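Local structure of ATP phosphoribosyltransferase (Thermotoga maritima, 1O63) at residues Lys15-Leu20 / Val25-Glu30; Ile77-Ile82 / Ser190-Leu195; Arg97-Gly102 / Glu162-Ile167; Asn112-Tyr117 / Leu145-Thr150; Val179-Arg182 / Val188-Phe191. The protein probably catalyses the joining of ATP to 5-phosphoribose 1-diphosphate, the first step of histidine biosynthesis, in a complex of HisG and HisZ subunits. One frame throughout, in Å; residues are numbered along the deposited sequence.

Contact 1 (Lys15-Leu20 / Val25-Glu30)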
# COMPACT_ATOMS: atom_id res chain seq x y z
N LYS A 15 -18.08 -7.57 6.36
CA LYS A 15 -19.36 -7.51 5.63
C LYS A 15 -19.42 -8.64 4.61
O LYS A 15 -20.36 -9.42 4.53
CB LYS A 15 -19.48 -6.17 4.92
CG LYS A 15 -19.66 -4.93 5.78
CD LYS A 15 -21.11 -4.73 6.21
CE LYS A 15 -21.35 -3.28 6.64
NZ LYS A 15 -22.79 -3.05 6.95
N VAL A 16 -18.34 -8.80 3.83
CA VAL A 16 -18.34 -9.87 2.82
C VAL A 16 -18.37 -11.25 3.41
O VAL A 16 -19.13 -12.13 2.96
CB VAL A 16 -17.12 -9.71 1.88
CG1 VAL A 16 -17.06 -10.93 0.96
CG2 VAL A 16 -17.27 -8.42 1.09
N MSE A 17 -17.51 -11.52 4.41
CA MSE A 17 -17.52 -12.86 5.03
C MSE A 17 -18.86 -13.12 5.69
O MSE A 17 -19.36 -14.24 5.64
CB MSE A 17 -16.35 -13.00 6.00
CG MSE A 17 -15.01 -12.77 5.24
SE MSE A 17 -14.75 -14.26 4.02
CE MSE A 17 -14.58 -15.62 5.38
N THR A 18 -19.49 -12.10 6.27
CA THR A 18 -20.85 -12.32 6.82
C THR A 18 -21.85 -12.65 5.75
O THR A 18 -22.70 -13.56 5.93
CB THR A 18 -21.26 -11.10 7.67
OG1 THR A 18 -20.46 -11.17 8.88
CG2 THR A 18 -22.72 -11.10 8.05
N TYR A 19 -21.75 -12.04 4.56
CA TYR A 19 -22.67 -12.40 3.47
C TYR A 19 -22.53 -13.89 3.13
O TYR A 19 -23.54 -14.59 2.97
CB TYR A 19 -22.49 -11.61 2.19
CG TYR A 19 -22.60 -10.12 2.22
CD1 TYR A 19 -23.59 -9.45 2.92
CD2 TYR A 19 -21.69 -9.34 1.49
CE1 TYR A 19 -23.66 -8.07 2.95
CE2 TYR A 19 -21.77 -7.96 1.51
CZ TYR A 19 -22.74 -7.33 2.22
OH TYR A 19 -22.79 -5.95 2.20
N LEU A 20 -21.30 -14.34 2.92
CA LEU A 20 -21.07 -15.74 2.57
C LEU A 20 -21.58 -16.67 3.67
O LEU A 20 -22.08 -17.76 3.39
CB LEU A 20 -19.56 -15.98 2.40
CG LEU A 20 -18.85 -15.10 1.36
CD1 LEU A 20 -17.41 -15.59 1.18
CD2 LEU A 20 -19.60 -15.15 0.03
N VAL A 25 -22.21 -20.80 3.30
CA VAL A 25 -20.82 -21.27 3.24
C VAL A 25 -20.27 -21.63 4.62
O VAL A 25 -20.35 -20.87 5.56
CB VAL A 25 -19.89 -20.24 2.58
CG1 VAL A 25 -18.48 -20.82 2.47
CG2 VAL A 25 -20.39 -19.80 1.23
N ILE A 26 -19.68 -22.83 4.70
CA ILE A 26 -19.06 -23.29 5.95
C ILE A 26 -17.60 -23.63 5.67
O ILE A 26 -17.34 -24.38 4.73
CB ILE A 26 -19.78 -24.54 6.51
CG1 ILE A 26 -21.15 -24.19 7.06
CG2 ILE A 26 -18.91 -25.20 7.58
CD1 ILE A 26 -22.06 -25.35 7.34
N PHE A 27 -16.66 -23.08 6.42
CA PHE A 27 -15.26 -23.41 6.14
C PHE A 27 -14.76 -24.55 7.01
O PHE A 27 -14.95 -24.54 8.22
CB PHE A 27 -14.37 -22.18 6.34
CG PHE A 27 -14.72 -21.04 5.42
CD1 PHE A 27 -14.52 -21.16 4.06
CD2 PHE A 27 -15.27 -19.87 5.92
CE1 PHE A 27 -14.86 -20.13 3.19
CE2 PHE A 27 -15.61 -18.85 5.05
CZ PHE A 27 -15.40 -18.97 3.70
N GLU A 28 -14.08 -25.51 6.39
CA GLU A 28 -13.50 -26.63 7.15
C GLU A 28 -12.08 -26.28 7.58
O GLU A 28 -11.62 -26.75 8.63
CB GLU A 28 -13.50 -27.90 6.32
CG GLU A 28 -12.60 -29.01 6.78
CD GLU A 28 -13.03 -29.73 8.04
OE1 GLU A 28 -13.03 -29.12 9.13
OE2 GLU A 28 -13.37 -30.94 7.95
N ARG A 29 -11.39 -25.47 6.79
CA ARG A 29 -10.00 -25.12 7.06
C ARG A 29 -9.76 -23.64 6.76
O ARG A 29 -10.30 -23.13 5.77
CB ARG A 29 -9.08 -25.99 6.20
CG ARG A 29 -7.59 -25.69 6.38
CD ARG A 29 -6.78 -26.91 5.95
NE ARG A 29 -5.62 -26.53 5.15
CZ ARG A 29 -4.50 -27.26 5.09
NH1 ARG A 29 -4.41 -28.40 5.77
NH2 ARG A 29 -3.48 -26.85 4.35
N GLU A 30 -9.04 -22.95 7.63
CA GLU A 30 -8.83 -21.52 7.48
C GLU A 30 -7.42 -21.06 7.89
O GLU A 30 -6.92 -21.41 8.96
CB GLU A 30 -9.81 -20.72 8.33
CG GLU A 30 -11.28 -20.83 7.95
CD GLU A 30 -12.15 -20.09 8.96
OE1 GLU A 30 -12.58 -20.73 9.94
OE2 GLU A 30 -12.36 -18.89 8.78
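L20 and V25 meet at the turn where helix 13-23 ends and the chain heads into strand 27-30. This helix belongs to a crossover between the parallel neighbours 4-8 and 40-45 of the first lobe of a periplasmic-binding-protein-like fold, with the antiparallel strands 27-30 and 34-37 inserted on the way. V25 N donates to L20 O over 3.0 Å, closing the turn, and the same carbonyl takes a second hydrogen bond from T23 OG1. V25 CG2 rests against the carbonyl, 3.4 Å from L20 O, and makes apolar contact with L20 CB at 4.1 Å. In V25 it is CG1 that stands anti to the backbone N (chi1 -177°), which leaves CG2 to face the helix.

One turn earlier, M17, built as selenomethionine, reaches across to F27. Around these pairs, I7 backs M17, L5 and C42 back L20, and C42 also meets F27, placing the contact against strands 4-8 and 40-45. Past F27 the chain turns a corner: E28 and R29 share E36 as partner in a classic beta bulge, where R29 NE also makes a salt bridge to E36 OE2. M17 bends at chi2 and chi3 (-68° and -65°), its side chain crossing that of F27 at about a right angle, and its CE methyl comes obliquely to 3.4 Å from F27 CE2 and 3.8 Å from F27 CZ.

Contact 2 (Ile77-Ile82 / Ser190-Leu195)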
# COMPACT_ATOMS: atom_id res chain seq x y z
N ILE A 77 -17.24 -7.92 -14.76
CA ILE A 77 -18.68 -7.80 -14.72
C ILE A 77 -19.21 -7.61 -13.31
O ILE A 77 -18.84 -8.35 -12.39
CB ILE A 77 -19.27 -9.14 -15.27
CG1 ILE A 77 -18.93 -9.24 -16.77
CG2 ILE A 77 -20.75 -9.28 -15.05
CD1 ILE A 77 -19.03 -10.69 -17.24
N GLN A 78 -20.15 -6.68 -13.14
CA GLN A 78 -20.79 -6.47 -11.85
C GLN A 78 -22.23 -6.97 -11.95
O GLN A 78 -23.03 -6.30 -12.63
CB GLN A 78 -20.83 -4.97 -11.49
CG GLN A 78 -19.49 -4.37 -11.11
CD GLN A 78 -19.62 -2.96 -10.53
OE1 GLN A 78 -20.45 -2.70 -9.62
NE2 GLN A 78 -18.81 -2.07 -11.05
N PRO A 79 -22.55 -8.12 -11.38
CA PRO A 79 -23.85 -8.71 -11.56
C PRO A 79 -24.94 -7.91 -10.88
O PRO A 79 -26.07 -7.87 -11.37
CB PRO A 79 -23.73 -10.12 -10.98
CG PRO A 79 -22.57 -10.00 -10.01
CD PRO A 79 -21.62 -9.05 -10.70
N PHE A 80 -24.64 -7.32 -9.73
CA PHE A 80 -25.67 -6.55 -9.02
C PHE A 80 -25.07 -5.51 -8.09
O PHE A 80 -23.85 -5.47 -7.87
CB PHE A 80 -26.62 -7.49 -8.29
CG PHE A 80 -26.01 -8.37 -7.25
CD1 PHE A 80 -25.86 -7.93 -5.94
CD2 PHE A 80 -25.60 -9.67 -7.55
CE1 PHE A 80 -25.31 -8.74 -4.96
CE2 PHE A 80 -25.06 -10.48 -6.58
CZ PHE A 80 -24.91 -10.03 -5.30
N PHE A 81 -25.95 -4.73 -7.48
CA PHE A 81 -25.60 -3.62 -6.59
C PHE A 81 -25.64 -3.95 -5.12
O PHE A 81 -26.63 -4.44 -4.58
CB PHE A 81 -26.62 -2.49 -6.90
CG PHE A 81 -26.43 -1.21 -6.16
CD1 PHE A 81 -26.99 -1.00 -4.91
CD2 PHE A 81 -25.72 -0.16 -6.73
CE1 PHE A 81 -26.82 0.19 -4.23
CE2 PHE A 81 -25.56 1.04 -6.07
CZ PHE A 81 -26.11 1.21 -4.81
N ILE A 82 -24.58 -3.61 -4.37
CA ILE A 82 -24.58 -3.84 -2.91
C ILE A 82 -24.75 -2.50 -2.21
O ILE A 82 -23.87 -1.64 -2.21
CB ILE A 82 -23.30 -4.55 -2.48
CG1 ILE A 82 -23.15 -5.88 -3.24
CG2 ILE A 82 -23.31 -4.81 -0.96
CD1 ILE A 82 -21.80 -6.56 -3.03
N SER A 190 -26.26 -19.30 -10.22
CA SER A 190 -26.98 -19.80 -9.06
C SER A 190 -26.42 -19.25 -7.76
O SER A 190 -27.15 -18.87 -6.82
CB SER A 190 -26.92 -21.33 -9.03
OG SER A 190 -27.53 -21.80 -7.84
N PHE A 191 -25.09 -19.27 -7.62
CA PHE A 191 -24.48 -18.71 -6.40
C PHE A 191 -24.82 -17.22 -6.31
O PHE A 191 -25.23 -16.73 -5.25
CB PHE A 191 -22.97 -18.94 -6.40
CG PHE A 191 -22.26 -18.23 -5.27
CD1 PHE A 191 -22.24 -18.78 -4.01
CD2 PHE A 191 -21.65 -17.02 -5.48
CE1 PHE A 191 -21.62 -18.13 -2.96
CE2 PHE A 191 -21.01 -16.35 -4.44
CZ PHE A 191 -21.00 -16.92 -3.19
N LEU A 192 -24.76 -16.49 -7.42
CA LEU A 192 -25.07 -15.05 -7.41
C LEU A 192 -26.52 -14.78 -7.03
O LEU A 192 -26.83 -13.74 -6.43
CB LEU A 192 -24.73 -14.41 -8.76
CG LEU A 192 -23.24 -14.42 -9.14
CD1 LEU A 192 -23.01 -13.82 -10.51
CD2 LEU A 192 -22.43 -13.70 -8.07
N GLU A 193 -27.43 -15.69 -7.37
CA GLU A 193 -28.83 -15.54 -6.98
C GLU A 193 -28.98 -15.64 -5.46
O GLU A 193 -29.64 -14.80 -4.88
CB GLU A 193 -29.72 -16.61 -7.61
CG GLU A 193 -29.93 -16.52 -9.10
CD GLU A 193 -31.05 -17.42 -9.59
OE1 GLU A 193 -32.09 -17.51 -8.90
OE2 GLU A 193 -30.89 -18.04 -10.66
N LYS A 194 -28.45 -16.70 -4.86
CA LYS A 194 -28.50 -16.84 -3.41
C LYS A 194 -27.85 -15.65 -2.70
O LYS A 194 -28.37 -15.15 -1.70
CB LYS A 194 -27.78 -18.11 -2.97
CG LYS A 194 -28.39 -19.40 -3.47
CD LYS A 194 -27.64 -20.61 -2.91
CE LYS A 194 -27.74 -20.66 -1.40
NZ LYS A 194 -27.75 -22.05 -0.89
N LEU A 195 -26.70 -15.20 -3.20
CA LEU A 195 -25.98 -14.10 -2.58
C LEU A 195 -26.73 -12.79 -2.66
O LEU A 195 -26.84 -12.09 -1.64
CB LEU A 195 -24.59 -14.00 -3.24
CG LEU A 195 -23.63 -12.95 -2.69
CD1 LEU A 195 -23.21 -13.32 -1.27
CD2 LEU A 195 -22.41 -12.85 -3.62
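P79 and F80 lie against L192 and L195, which stand almost one turn apart on helix 185-204. The proline ring is one bump: its CB comes within 3.8 Å of L192 CD1, and its CG is 3.9 Å from that methyl and 4.2 Å from L192 CD2. The leucine thus presents both methyls to the CB-CG side of the pyrrolidine, CD1 the closer, the two side chains crossing at about a right angle. F80 is the larger bump. Its ring projects toward the helix between the two leucines, and it gets there because CG sits between the backbone N and the carbonyl carbon (chi1 61°), the crowded position. At the far end of the ring, CZ meets L195 edge-on, 4.1 Å from CG and equally far from CD2. Next to CZ, F80 CE2 comes obliquely to 3.7 Å from L192 O, without bonding. Here shape does the work: the proline and the phenylalanine ring fit against L192 and L195. Q196 and I199 also touch F80, while P79 backs onto V174 and V176 of strand 161-176. Beyond the leucines the helix reaches strand 61-65, through L192 on I61 and L195 on F63, and helix 13-23, where L195 touches Y19.

Contact 3 (Arg97-Gly102 / Glu162-Ile167)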
# COMPACT_ATOMS: atom_id res chain seq x y z
N ARG A 97 -8.79 27.96 3.97
CA ARG A 97 -7.88 28.36 2.90
C ARG A 97 -8.52 28.37 1.54
O ARG A 97 -8.44 29.37 0.79
CB ARG A 97 -6.56 27.61 2.94
CG ARG A 97 -5.41 28.40 2.32
CD ARG A 97 -4.11 27.64 2.30
NE ARG A 97 -3.61 27.31 3.62
CZ ARG A 97 -2.65 26.41 3.86
NH1 ARG A 97 -2.25 26.17 5.11
NH2 ARG A 97 -2.11 25.76 2.84
N GLY A 98 -9.19 27.29 1.15
CA GLY A 98 -9.81 27.23 -0.17
C GLY A 98 -8.91 26.48 -1.15
O GLY A 98 -8.04 25.69 -0.72
N ILE A 99 -9.01 26.86 -2.42
CA ILE A 99 -8.24 26.27 -3.51
C ILE A 99 -7.36 27.35 -4.15
O ILE A 99 -7.86 28.41 -4.54
CB ILE A 99 -9.22 25.81 -4.64
CG1 ILE A 99 -10.50 25.21 -4.10
CG2 ILE A 99 -8.51 24.89 -5.61
CD1 ILE A 99 -10.42 23.85 -3.48
N PRO A 100 -6.07 27.12 -4.27
CA PRO A 100 -5.17 28.06 -4.94
C PRO A 100 -5.65 28.28 -6.38
O PRO A 100 -6.22 27.38 -7.00
CB PRO A 100 -3.83 27.37 -4.93
CG PRO A 100 -3.91 26.33 -3.86
CD PRO A 100 -5.36 25.88 -3.84
N GLU A 101 -5.38 29.45 -6.93
CA GLU A 101 -5.80 29.81 -8.27
C GLU A 101 -4.94 29.18 -9.35
O GLU A 101 -5.43 28.88 -10.45
CB GLU A 101 -5.79 31.35 -8.41
CG GLU A 101 -7.00 32.00 -7.74
CD GLU A 101 -7.15 33.46 -8.13
OE1 GLU A 101 -6.13 34.17 -8.28
OE2 GLU A 101 -8.31 33.92 -8.31
N GLY A 102 -3.68 28.94 -9.07
CA GLY A 102 -2.77 28.37 -10.06
C GLY A 102 -2.78 26.84 -10.01
O GLY A 102 -3.82 26.20 -9.81
N GLU A 162 -10.84 20.66 6.10
CA GLU A 162 -12.27 20.77 5.82
C GLU A 162 -12.59 19.99 4.54
O GLU A 162 -11.77 19.99 3.61
CB GLU A 162 -12.64 22.24 5.60
CG GLU A 162 -13.79 22.54 4.70
CD GLU A 162 -14.21 23.98 4.58
OE1 GLU A 162 -13.37 24.87 4.34
OE2 GLU A 162 -15.44 24.25 4.69
N ILE A 163 -13.81 19.49 4.44
CA ILE A 163 -14.26 18.81 3.23
C ILE A 163 -14.71 19.84 2.20
O ILE A 163 -15.69 20.56 2.38
CB ILE A 163 -15.40 17.82 3.52
CG1 ILE A 163 -14.88 16.63 4.34
CG2 ILE A 163 -16.01 17.36 2.21
CD1 ILE A 163 -15.98 15.73 4.89
N LEU A 164 -13.95 19.95 1.11
CA LEU A 164 -14.26 20.93 0.08
C LEU A 164 -15.20 20.40 -0.98
O LEU A 164 -15.81 21.21 -1.70
CB LEU A 164 -12.96 21.42 -0.60
CG LEU A 164 -11.83 21.78 0.38
CD1 LEU A 164 -10.60 22.27 -0.38
CD2 LEU A 164 -12.28 22.81 1.39
N ASP A 165 -15.26 19.07 -1.16
CA ASP A 165 -16.13 18.50 -2.18
C ASP A 165 -16.24 16.98 -1.97
O ASP A 165 -15.28 16.30 -1.61
CB ASP A 165 -15.59 18.78 -3.58
CG ASP A 165 -16.59 18.70 -4.71
OD1 ASP A 165 -17.81 18.65 -4.45
OD2 ASP A 165 -16.16 18.71 -5.90
N GLU A 166 -17.42 16.47 -2.29
CA GLU A 166 -17.67 15.02 -2.20
C GLU A 166 -17.45 14.44 -3.59
O GLU A 166 -18.09 14.89 -4.54
CB GLU A 166 -19.11 14.80 -1.75
CG GLU A 166 -19.49 15.50 -0.45
CD GLU A 166 -19.22 14.64 0.77
OE1 GLU A 166 -19.24 15.15 1.91
OE2 GLU A 166 -18.97 13.42 0.58
N ILE A 167 -16.49 13.53 -3.77
CA ILE A 167 -16.23 13.07 -5.16
C ILE A 167 -17.09 11.88 -5.51
O ILE A 167 -17.53 11.71 -6.63
CB ILE A 167 -14.74 12.78 -5.37
CG1 ILE A 167 -13.91 14.04 -5.04
CG2 ILE A 167 -14.50 12.33 -6.81
CD1 ILE A 167 -12.42 13.83 -5.05
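The bulged strand 161-176 presents L164 to I99, in the loop that leads from strand 81-94 to strand 104-108. Methyl meets methyl: I99 CD1 lies 3.5 Å from L164 CD1, closer than methyl groups normally come, and the two side chains run antiparallel alongside one another. In I99, CG1 stands anti to the carbonyl carbon (chi1 -38°), and the next bond folds CD1 round toward the strand. L164 instead keeps a straight second torsion (-179°) and reaches out to the loop with CD1. That methyl also lies 4.3 Å from G98 O, so the backbone of the loop flanks the leucine too. G98 has a positive phi of 98°, at which a CB would be jammed against the carbonyl O of R97.

L145 of strand 145-150 touches both I99 and L164, with L91 and W123 also against I99. On the strand, E166 N makes a weak hydrogen bond back to D165 OD1, while E166 OE1 forms a salt bridge to R88 NH1 on strand 81-94. L164 and D165 both pair with L91, and L164 has helix-like backbone angles while D165 is extended. That is a classic beta bulge, set here in the antiparallel pairing of the two long strands 81-94 and 161-176.

Contact 4 (Asn112-Tyr117 / Leu145-Thr150)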
# COMPACT_ATOMS: atom_id res chain seq x y z
N ASN A 112 -5.30 8.18 -10.06
CA ASN A 112 -6.17 8.24 -11.24
C ASN A 112 -7.49 8.92 -10.91
O ASN A 112 -8.01 9.71 -11.69
CB ASN A 112 -6.41 6.85 -11.84
CG ASN A 112 -5.12 6.22 -12.34
OD1 ASN A 112 -4.24 6.92 -12.82
ND2 ASN A 112 -4.98 4.90 -12.17
N VAL A 113 -8.08 8.51 -9.76
CA VAL A 113 -9.28 9.19 -9.27
C VAL A 113 -9.03 10.71 -9.19
O VAL A 113 -9.84 11.51 -9.65
CB VAL A 113 -9.63 8.67 -7.86
CG1 VAL A 113 -10.50 9.66 -7.10
CG2 VAL A 113 -10.34 7.32 -8.02
N THR A 114 -7.91 11.11 -8.60
CA THR A 114 -7.61 12.54 -8.44
C THR A 114 -7.41 13.19 -9.81
O THR A 114 -7.98 14.26 -10.09
CB THR A 114 -6.43 12.87 -7.54
OG1 THR A 114 -6.10 14.30 -7.70
CG2 THR A 114 -5.17 12.14 -7.89
N GLN A 115 -6.70 12.52 -10.72
CA GLN A 115 -6.51 13.09 -12.06
C GLN A 115 -7.86 13.26 -12.75
O GLN A 115 -8.12 14.31 -13.36
CB GLN A 115 -5.59 12.21 -12.89
CG GLN A 115 -5.58 12.55 -14.39
CD GLN A 115 -4.87 13.87 -14.65
OE1 GLN A 115 -4.09 14.32 -13.81
NE2 GLN A 115 -5.13 14.49 -15.79
N ARG A 116 -8.76 12.28 -12.61
CA ARG A 116 -10.09 12.39 -13.22
C ARG A 116 -10.86 13.57 -12.64
O ARG A 116 -11.64 14.25 -13.33
CB ARG A 116 -10.87 11.09 -13.02
CG ARG A 116 -12.11 10.92 -13.87
CD ARG A 116 -12.71 9.51 -13.74
NE ARG A 116 -11.74 8.52 -14.17
CZ ARG A 116 -11.16 7.59 -13.43
NH1 ARG A 116 -11.49 7.45 -12.15
NH2 ARG A 116 -10.28 6.78 -14.01
N TYR A 117 -10.72 13.77 -11.33
CA TYR A 117 -11.37 14.89 -10.66
C TYR A 117 -10.86 16.20 -11.22
O TYR A 117 -11.65 17.00 -11.77
CB TYR A 117 -11.23 14.77 -9.14
CG TYR A 117 -11.92 15.92 -8.41
CD1 TYR A 117 -11.19 16.98 -7.91
CD2 TYR A 117 -13.32 15.95 -8.34
CE1 TYR A 117 -11.83 18.05 -7.29
CE2 TYR A 117 -13.96 17.00 -7.72
CZ TYR A 117 -13.21 18.03 -7.19
OH TYR A 117 -13.84 19.09 -6.56
N LEU A 145 -3.89 20.48 -1.06
CA LEU A 145 -5.12 19.76 -0.91
C LEU A 145 -4.85 18.24 -0.89
O LEU A 145 -3.79 17.79 -1.26
CB LEU A 145 -6.08 19.99 -2.10
CG LEU A 145 -6.46 21.42 -2.46
CD1 LEU A 145 -7.05 21.52 -3.87
CD2 LEU A 145 -7.43 22.03 -1.46
N ILE A 146 -5.86 17.50 -0.42
CA ILE A 146 -5.77 16.05 -0.52
C ILE A 146 -7.05 15.49 -1.14
O ILE A 146 -8.06 16.20 -1.15
CB ILE A 146 -5.56 15.34 0.82
CG1 ILE A 146 -6.78 15.57 1.71
CG2 ILE A 146 -4.23 15.78 1.47
CD1 ILE A 146 -6.77 14.88 3.05
N VAL A 147 -6.94 14.30 -1.70
CA VAL A 147 -8.14 13.56 -2.14
C VAL A 147 -8.05 12.24 -1.36
O VAL A 147 -7.06 11.53 -1.51
CB VAL A 147 -8.20 13.32 -3.64
CG1 VAL A 147 -9.21 12.23 -3.98
CG2 VAL A 147 -8.51 14.59 -4.41
N ASP A 148 -8.98 12.02 -0.44
CA ASP A 148 -8.85 10.83 0.42
C ASP A 148 -10.21 10.36 0.90
O ASP A 148 -11.23 11.04 0.75
CB ASP A 148 -7.95 11.13 1.62
CG ASP A 148 -7.35 9.91 2.27
OD1 ASP A 148 -7.48 8.79 1.72
OD2 ASP A 148 -6.73 10.05 3.35
N ILE A 149 -10.22 9.20 1.54
CA ILE A 149 -11.45 8.61 2.07
C ILE A 149 -11.63 9.09 3.53
O ILE A 149 -10.67 9.19 4.27
CB ILE A 149 -11.35 7.08 2.11
CG1 ILE A 149 -11.17 6.47 0.71
CG2 ILE A 149 -12.55 6.45 2.82
CD1 ILE A 149 -10.94 4.93 0.86
N THR A 150 -12.88 9.31 3.87
CA THR A 150 -13.35 9.66 5.19
C THR A 150 -14.68 8.93 5.44
O THR A 150 -15.41 8.64 4.50
CB THR A 150 -13.61 11.18 5.32
OG1 THR A 150 -13.98 11.49 6.66
CG2 THR A 150 -14.74 11.63 4.40
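V147 of strand 145-150 carries the contact, meeting V113 and T114 of helix 111-121 with one methyl each. The apolar pair is V147 CG1, anti to the backbone N (chi1 163°), and V113 CG1, 4.2 Å apart. V147 CG2 turns to T114 and packs 4.1 Å from T114 CB, the two side chains running obliquely to one another. I106 joins them, touching both T114 and V147, and L91 and I167 add to the apolar surround of the valine.

The helix spans a beta-alpha-beta crossover between the parallel strands 104-108 and 125-129 in the second lobe, and a disulfide between C118 and C125 ties its end to the latter strand. Strand 145-150 runs beside 104-108, bonding to A107 through L145 and V147, and pairs antiparallel with 81-94 through I146 and D148.

Among polar groups, T114 OG1 also lies 4.1 Å from V147 CG2; in the conformer described it is buried without a partner, a doubtful point because the residue was deposited in a second conformer too. T108 OG1 is hydrogen-bonded to V147 O. Within the helix, R116 lays its guanidinium over N112 O.

Contact 5 (Val179-Arg182 / Val188-Phe191)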
# COMPACT_ATOMS: atom_id res chain seq x y z
N VAL A 179 -14.58 -14.98 -17.98
CA VAL A 179 -14.39 -16.35 -18.44
C VAL A 179 -15.15 -17.34 -17.57
O VAL A 179 -15.75 -18.30 -18.07
CB VAL A 179 -12.90 -16.74 -18.44
CG1 VAL A 179 -12.72 -18.22 -18.72
CG2 VAL A 179 -12.13 -15.91 -19.45
N SER A 180 -15.18 -17.10 -16.25
CA SER A 180 -15.88 -17.94 -15.30
C SER A 180 -17.38 -17.95 -15.59
O SER A 180 -18.07 -18.95 -15.41
CB SER A 180 -15.69 -17.43 -13.86
OG SER A 180 -14.35 -17.63 -13.46
N TYR A 181 -17.85 -16.82 -16.11
CA TYR A 181 -19.23 -16.67 -16.54
C TYR A 181 -19.52 -17.53 -17.76
O TYR A 181 -20.66 -17.92 -18.04
CB TYR A 181 -19.53 -15.18 -16.76
CG TYR A 181 -20.75 -14.69 -16.00
CD1 TYR A 181 -21.88 -15.50 -15.91
CD2 TYR A 181 -20.79 -13.45 -15.40
CE1 TYR A 181 -23.01 -15.08 -15.23
CE2 TYR A 181 -21.93 -13.01 -14.72
CZ TYR A 181 -23.03 -13.83 -14.66
OH TYR A 181 -24.19 -13.42 -14.01
N ARG A 182 -18.47 -17.87 -18.50
CA ARG A 182 -18.57 -18.78 -19.65
C ARG A 182 -18.44 -20.21 -19.13
O ARG A 182 -19.46 -20.92 -19.00
CB ARG A 182 -17.51 -18.43 -20.67
CG ARG A 182 -17.08 -19.39 -21.73
CD ARG A 182 -16.28 -18.74 -22.85
NE ARG A 182 -14.90 -18.46 -22.51
CZ ARG A 182 -13.88 -19.29 -22.65
NH1 ARG A 182 -12.65 -18.94 -22.30
NH2 ARG A 182 -14.07 -20.50 -23.17
N VAL A 188 -22.16 -20.26 -11.32
CA VAL A 188 -22.01 -18.84 -10.97
C VAL A 188 -23.35 -18.16 -10.80
O VAL A 188 -23.65 -17.50 -9.80
CB VAL A 188 -21.19 -18.12 -12.06
CG1 VAL A 188 -21.31 -16.61 -11.95
CG2 VAL A 188 -19.73 -18.57 -11.97
N VAL A 189 -24.19 -18.28 -11.84
CA VAL A 189 -25.51 -17.65 -11.83
C VAL A 189 -26.27 -18.01 -10.58
O VAL A 189 -26.90 -17.15 -9.94
CB VAL A 189 -26.30 -18.01 -13.09
CG1 VAL A 189 -27.79 -17.68 -12.94
CG2 VAL A 189 -25.73 -17.29 -14.30
N SER A 190 -26.26 -19.30 -10.22
CA SER A 190 -26.98 -19.80 -9.06
C SER A 190 -26.42 -19.25 -7.76
O SER A 190 -27.15 -18.87 -6.82
CB SER A 190 -26.92 -21.33 -9.03
OG SER A 190 -27.53 -21.80 -7.84
N PHE A 191 -25.09 -19.27 -7.62
CA PHE A 191 -24.48 -18.71 -6.40
C PHE A 191 -24.82 -17.22 -6.31
O PHE A 191 -25.23 -16.73 -5.25
CB PHE A 191 -22.97 -18.94 -6.40
CG PHE A 191 -22.26 -18.23 -5.27
CD1 PHE A 191 -22.24 -18.78 -4.01
CD2 PHE A 191 -21.65 -17.02 -5.48
CE1 PHE A 191 -21.62 -18.13 -2.96
CE2 PHE A 191 -21.01 -16.35 -4.44
CZ PHE A 191 -21.00 -16.92 -3.19
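V188 meets both S180 and Y181 near the start of helix 185-204, where the chain has just turned out of the short helix 178-183. Its CG2 lies 3.8 Å from S180 O, an apolar methyl against a backbone carbonyl. Its CG1, anti to the backbone N (chi1 165°), sits over one face of the Y181 ring, 4.2 Å from the centroid and 16° off the ring normal, a CH-pi contact displaced toward CE1. V189 comes next and takes the rim of the same ring: its CG2 approaches near the ring plane, 3.6 Å from Y181 CE1 and 4.2 Å from Y181 OH. Two successive valines therefore hold the tyrosine on a face and along an edge; its first torsion, chi1 -127°, lies away from the usual staggered positions. An alanine in place of Y181 is likely to leave both valine methyls without their aromatic partner and to open a gap between the two helices. I77 touches the ring as well, and L192 meets the hydroxyl. The S180 hydroxyl OG is hydrogen-bonded to D60 OD1. Across the joint itself the contacts are methyl against ring and methyl against carbonyl, so the two helices are held here by dispersion and shape and not by polar bonds.

Overall arrangement
From the N terminus, contact 1 closes first, a short turn between helix 13-23 and strand 27-30 at the edge of the first lobe. Contact 2 then closes a loop of over a hundred residues, bringing 77-82 back against helix 185-204. Nested inside it lies contact 3, and inside that contact 4; the two touch through I167 and V147, within the second lobe. Contact 5 closes a short loop and shares S190 and F191 with contact 2. F191 meets L20 of contact 1, while Y181 links contact 5 to I77 and L192 of contact 2. Contacts 1, 2 and 5 lie some 29 to 44 Å between centres from contacts 3 and 4, and the long strands 81-94 and 161-176 bridge the lobes.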